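Local atomic coordinates of MtN3/saliva family (Thermodesulfovibrio yellowstonii, PDB entry 4RNG), a protein that probably transports sugars across the membrane, as a bacterial SemiSWEET homologue of the SWEET transporters that assembles as a pair of three-helix subunits. Residues Thr20-Tyr31 against Ile72-Met83. Sequence-based numbering, arbitrary orientation.
Sequences TSALIPQALKIY and ISLILIFLIIFM. With SO4 (sulfate ion), chain I.
Leu23 and Ile80 pack into each other's helix as knobs into holes. The side chain of Leu23 enters the hole formed by Ser73, Leu76, Ile77 and Ile80. That of Ile80 fits among Leu23, Gln26, Ala27 and Ile30. The two chains meet nearly at right angles, with Leu23 CD2 3.9 Å from Ile80 CD1. The other branch of Leu23, CD1, lies against Ser73 CB and Ile77 CG1. Ile80 CG1 lies against Ala27 CB, while its CG2 meets Ile30 CD1.

Met83 closes one end. Its chain bends at the last torsion (chi3 -64°), which brings CE to 3.4 Å from Ala27 O. SD lies 3.8 Å from Tyr31 CB, near the plane of the Tyr31 ring at its edge. Ile30 CG2 touches Met83 CB at 3.7 Å.

At the other end Thr20 divides its two branches. CG2 stands opposite the backbone N and packs on Ile72 CG2 at 3.4 Å and on Leu76 CD1. OG1 faces Ser73 OG at 3.0 Å. These buried hydroxyls have backbone partners: Thr20 OG1 hydrogen-bonds Gly16 O, and Ser73 OG hydrogen-bonds Ala69 O.

The chain of Lys29 leads off from the contact, and its NZ hydrogen-bonds O3 of a sulfate, probably from the crystallisation liquor (2.6 Å). Gln26 hydrogen-bonds Ser40 and Asp38 of the second subunit.

The axes of segments 23-31 and 72-83 come within 9.5 Å, at 22° to each other. Such near-parallel packing of the first and third transmembrane helices is characteristic of the three-helix bundle of the SemiSWEET (PQ-loop) fold.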
loop_
_atom_site.group_PDB
_atom_site.type_symbol
_atom_site.label_atom_id
_atom_site.label_comp_id
_atom_site.label_asym_id
_atom_site.label_seq_id
_atom_site.Cartn_x
_atom_site.Cartn_y
_atom_site.Cartn_z
ATOM N N THR C 20 2.661 -1.809 6.729
ATOM C CA THR C 20 4.066 -2.034 6.409
ATOM C C THR C 20 4.371 -3.550 6.380
ATOM O O THR C 20 4.978 -4.077 5.435
ATOM C CB THR C 20 4.995 -1.322 7.429
ATOM O OG1 THR C 20 4.814 0.106 7.358
ATOM C CG2 THR C 20 6.410 -1.626 7.118
ATOM N N SER C 21 3.915 -4.256 7.404
ATOM C CA SER C 21 4.238 -5.666 7.534
ATOM C C SER C 21 3.498 -6.484 6.496
ATOM O O SER C 21 3.869 -7.621 6.220
ATOM C CB SER C 21 3.940 -6.158 8.949
ATOM O OG SER C 21 3.089 -7.286 8.915
ATOM N N ALA C 22 2.452 -5.904 5.910
ATOM C CA ALA C 22 1.685 -6.589 4.871
ATOM C C ALA C 22 2.553 -6.917 3.666
ATOM O O ALA C 22 2.279 -7.861 2.941
ATOM C CB ALA C 22 0.477 -5.730 4.434
ATOM N N LEU C 23 3.587 -6.107 3.457
ATOM C CA LEU C 23 4.527 -6.254 2.348
ATOM C C LEU C 23 5.460 -7.428 2.523
ATOM O O LEU C 23 5.987 -7.961 1.550
ATOM C CB LEU C 23 5.332 -4.969 2.191
ATOM C CG LEU C 23 4.462 -3.816 1.702
ATOM C CD1 LEU C 23 5.072 -2.447 1.985
ATOM C CD2 LEU C 23 4.259 -4.012 0.225
ATOM N N ILE C 24 5.676 -7.825 3.770
ATOM C CA ILE C 24 6.584 -8.926 4.059
ATOM C C ILE C 24 6.148 -10.242 3.358
ATOM O O ILE C 24 6.968 -10.851 2.669
ATOM C CB ILE C 24 6.733 -9.129 5.592
ATOM C CG1 ILE C 24 7.487 -7.944 6.204
ATOM C CG2 ILE C 24 7.463 -10.414 5.897
ATOM C CD1 ILE C 24 7.479 -7.901 7.733
ATOM N N PRO C 25 4.864 -10.664 3.488
ATOM C CA PRO C 25 4.473 -11.892 2.774
ATOM C C PRO C 25 4.674 -11.873 1.262
ATOM O O PRO C 25 4.943 -12.937 0.690
ATOM C CB PRO C 25 2.970 -12.003 3.075
ATOM C CG PRO C 25 2.829 -11.362 4.391
ATOM C CD PRO C 25 3.804 -10.232 4.418
ATOM N N GLN C 26 4.527 -10.711 0.624
ATOM C CA GLN C 26 4.703 -10.641 -0.821
ATOM C C GLN C 26 6.186 -10.795 -1.132
ATOM O O GLN C 26 6.573 -11.503 -2.060
ATOM C CB GLN C 26 4.156 -9.331 -1.404
ATOM C CG GLN C 26 4.199 -9.276 -2.917
ATOM C CD GLN C 26 3.311 -10.320 -3.586
ATOM O OE1 GLN C 26 2.100 -10.125 -3.699
ATOM N NE2 GLN C 26 3.906 -11.427 -4.041
ATOM N N ALA C 27 7.017 -10.148 -0.327
ATOM C CA ALA C 27 8.462 -10.289 -0.468
ATOM C C ALA C 27 8.917 -11.745 -0.287
ATOM O O ALA C 27 9.620 -12.293 -1.145
ATOM C CB ALA C 27 9.176 -9.380 0.521
ATOM N N LEU C 28 8.493 -12.370 0.810
ATOM C CA LEU C 28 8.890 -13.741 1.105
ATOM C C LEU C 28 8.471 -14.717 0.003
ATOM O O LEU C 28 9.218 -15.625 -0.352
ATOM C CB LEU C 28 8.299 -14.173 2.443
ATOM C CG LEU C 28 8.961 -13.451 3.611
ATOM C CD1 LEU C 28 8.332 -13.868 4.910
ATOM C CD2 LEU C 28 10.438 -13.766 3.597
ATOM N N LYS C 29 7.288 -14.498 -0.556
ATOM C CA LYS C 29 6.746 -15.390 -1.567
ATOM C C LYS C 29 7.576 -15.344 -2.843
ATOM O O LYS C 29 7.901 -16.384 -3.426
ATOM C CB LYS C 29 5.290 -15.028 -1.856
ATOM C CG LYS C 29 4.572 -15.968 -2.778
ATOM C CD LYS C 29 3.150 -15.493 -2.953
ATOM C CE LYS C 29 2.402 -16.359 -3.940
ATOM N NZ LYS C 29 1.045 -16.721 -3.455
ATOM N N ILE C 30 7.922 -14.136 -3.268
ATOM C CA ILE C 30 8.757 -13.972 -4.443
ATOM C C ILE C 30 10.106 -14.637 -4.208
ATOM O O ILE C 30 10.608 -15.352 -5.068
ATOM C CB ILE C 30 8.943 -12.483 -4.788
ATOM C CG1 ILE C 30 7.605 -11.892 -5.235
ATOM C CG2 ILE C 30 9.972 -12.317 -5.885
ATOM C CD1 ILE C 30 7.635 -10.398 -5.446
ATOM N N TYR C 31 10.652 -14.441 -3.011
ATOM C CA TYR C 31 11.942 -15.011 -2.631
ATOM C C TYR C 31 11.944 -16.528 -2.566
ATOM O O TYR C 31 12.891 -17.187 -3.006
ATOM C CB TYR C 31 12.372 -14.499 -1.269
ATOM C CG TYR C 31 13.652 -15.133 -0.817
ATOM C CD1 TYR C 31 14.849 -14.851 -1.448
ATOM C CD2 TYR C 31 13.652 -16.070 0.205
ATOM C CE1 TYR C 31 16.021 -15.446 -1.042
ATOM C CE2 TYR C 31 14.818 -16.676 0.620
ATOM C CZ TYR C 31 16.002 -16.361 -0.010
ATOM O OH TYR C 31 17.177 -16.962 0.391
ATOM N N ILE C 72 9.520 2.920 6.221
ATOM C CA ILE C 72 9.753 1.501 6.283
ATOM C C ILE C 72 9.071 0.750 5.135
ATOM O O ILE C 72 9.647 -0.201 4.602
ATOM C CB ILE C 72 9.314 0.959 7.648
ATOM C CG1 ILE C 72 10.026 1.735 8.758
ATOM C CG2 ILE C 72 9.608 -0.531 7.767
ATOM C CD1 ILE C 72 9.397 1.534 10.086
ATOM N N SER C 73 7.849 1.127 4.755
ATOM C CA SER C 73 7.229 0.485 3.577
ATOM C C SER C 73 8.099 0.665 2.331
ATOM O O SER C 73 8.225 -0.238 1.518
ATOM C CB SER C 73 5.821 1.013 3.309
ATOM O OG SER C 73 4.954 0.691 4.368
ATOM N N LEU C 74 8.688 1.850 2.200
ATOM C CA LEU C 74 9.562 2.176 1.079
ATOM C C LEU C 74 10.756 1.217 0.980
ATOM O O LEU C 74 11.138 0.804 -0.108
ATOM C CB LEU C 74 10.044 3.625 1.210
ATOM C CG LEU C 74 10.731 4.226 -0.004
ATOM C CD1 LEU C 74 9.823 4.062 -1.215
ATOM C CD2 LEU C 74 11.080 5.696 0.239
ATOM N N ILE C 75 11.365 0.890 2.115
ATOM C CA ILE C 75 12.417 -0.107 2.150
ATOM C C ILE C 75 11.916 -1.450 1.675
ATOM O O ILE C 75 12.544 -2.101 0.844
ATOM C CB ILE C 75 13.013 -0.261 3.552
ATOM C CG1 ILE C 75 13.861 0.970 3.896
ATOM C CG2 ILE C 75 13.913 -1.485 3.603
ATOM C CD1 ILE C 75 13.526 1.620 5.199
ATOM N N LEU C 76 10.771 -1.859 2.203
ATOM C CA LEU C 76 10.222 -3.162 1.869
ATOM C C LEU C 76 9.778 -3.216 0.404
ATOM O O LEU C 76 9.987 -4.215 -0.289
ATOM C CB LEU C 76 9.059 -3.489 2.818
ATOM C CG LEU C 76 9.442 -3.642 4.298
ATOM C CD1 LEU C 76 8.209 -3.834 5.148
ATOM C CD2 LEU C 76 10.444 -4.779 4.537
ATOM N N ILE C 77 9.211 -2.112 -0.078
ATOM C CA ILE C 77 8.757 -2.046 -1.462
ATOM C C ILE C 77 9.931 -2.123 -2.402
ATOM O O ILE C 77 9.881 -2.822 -3.415
ATOM C CB ILE C 77 7.945 -0.787 -1.735
ATOM C CG1 ILE C 77 6.497 -1.045 -1.339
ATOM C CG2 ILE C 77 7.966 -0.429 -3.204
ATOM C CD1 ILE C 77 5.600 0.140 -1.559
ATOM N N PHE C 78 11.013 -1.443 -2.040
ATOM C CA PHE C 78 12.219 -1.542 -2.827
ATOM C C PHE C 78 12.711 -2.992 -2.915
ATOM O O PHE C 78 13.178 -3.411 -3.974
ATOM C CB PHE C 78 13.318 -0.661 -2.272
ATOM C CG PHE C 78 14.631 -0.921 -2.902
ATOM C CD1 PHE C 78 14.907 -0.426 -4.167
ATOM C CD2 PHE C 78 15.579 -1.681 -2.256
ATOM C CE1 PHE C 78 16.114 -0.679 -4.766
ATOM C CE2 PHE C 78 16.797 -1.941 -2.854
ATOM C CZ PHE C 78 17.059 -1.439 -4.111
ATOM N N LEU C 79 12.639 -3.755 -1.829
ATOM C CA LEU C 79 13.038 -5.160 -1.942
ATOM C C LEU C 79 12.274 -5.850 -3.031
ATOM O O LEU C 79 12.853 -6.542 -3.853
ATOM C CB LEU C 79 12.818 -5.948 -0.649
ATOM C CG LEU C 79 13.998 -6.108 0.283
ATOM C CD1 LEU C 79 14.484 -4.755 0.730
ATOM C CD2 LEU C 79 13.550 -6.947 1.447
ATOM N N ILE C 80 10.963 -5.637 -3.021
ATOM C CA ILE C 80 10.063 -6.275 -3.956
ATOM C C ILE C 80 10.399 -5.874 -5.377
ATOM O O ILE C 80 10.445 -6.732 -6.258
ATOM C CB ILE C 80 8.595 -5.940 -3.629
ATOM C CG1 ILE C 80 8.202 -6.654 -2.332
ATOM C CG2 ILE C 80 7.681 -6.369 -4.748
ATOM C CD1 ILE C 80 6.920 -6.146 -1.711
ATOM N N ILE C 81 10.649 -4.585 -5.597
ATOM C CA ILE C 81 11.038 -4.108 -6.928
ATOM C C ILE C 81 12.336 -4.794 -7.392
ATOM O O ILE C 81 12.449 -5.243 -8.536
ATOM C CB ILE C 81 11.222 -2.572 -6.946
ATOM C CG1 ILE C 81 9.881 -1.882 -6.693
ATOM C CG2 ILE C 81 11.817 -2.109 -8.271
ATOM C CD1 ILE C 81 9.969 -0.361 -6.629
ATOM N N PHE C 82 13.300 -4.887 -6.482
ATOM C CA PHE C 82 14.590 -5.514 -6.751
ATOM C C PHE C 82 14.446 -7.009 -7.135
ATOM O O PHE C 82 15.143 -7.491 -8.031
ATOM C CB PHE C 82 15.505 -5.322 -5.543
ATOM C CG PHE C 82 16.858 -5.918 -5.705
ATOM C CD1 PHE C 82 17.097 -7.246 -5.399
ATOM C CD2 PHE C 82 17.904 -5.138 -6.147
ATOM C CE1 PHE C 82 18.355 -7.790 -5.538
ATOM C CE2 PHE C 82 19.161 -5.679 -6.297
ATOM C CZ PHE C 82 19.383 -7.013 -5.995
ATOM N N MET C 83 13.575 -7.742 -6.442
ATOM C CA MET C 83 13.337 -9.148 -6.762
ATOM C C MET C 83 12.492 -9.362 -8.024
ATOM O O MET C 83 12.653 -10.371 -8.730
ATOM C CB MET C 83 12.689 -9.870 -5.583
ATOM C CG MET C 83 13.673 -10.340 -4.528
ATOM S SD MET C 83 12.861 -11.277 -3.225
ATOM C CE MET C 83 11.792 -10.007 -2.520
HETATM S S SO4 I . -0.691 -16.714 -0.243
HETATM O O1 SO4 I . 0.386 -17.695 -0.156
HETATM O O2 SO4 I . -1.964 -17.363 0.083
HETATM O O3 SO4 I . -0.747 -16.188 -1.605
HETATM O O4 SO4 I . -0.404 -15.619 0.684
#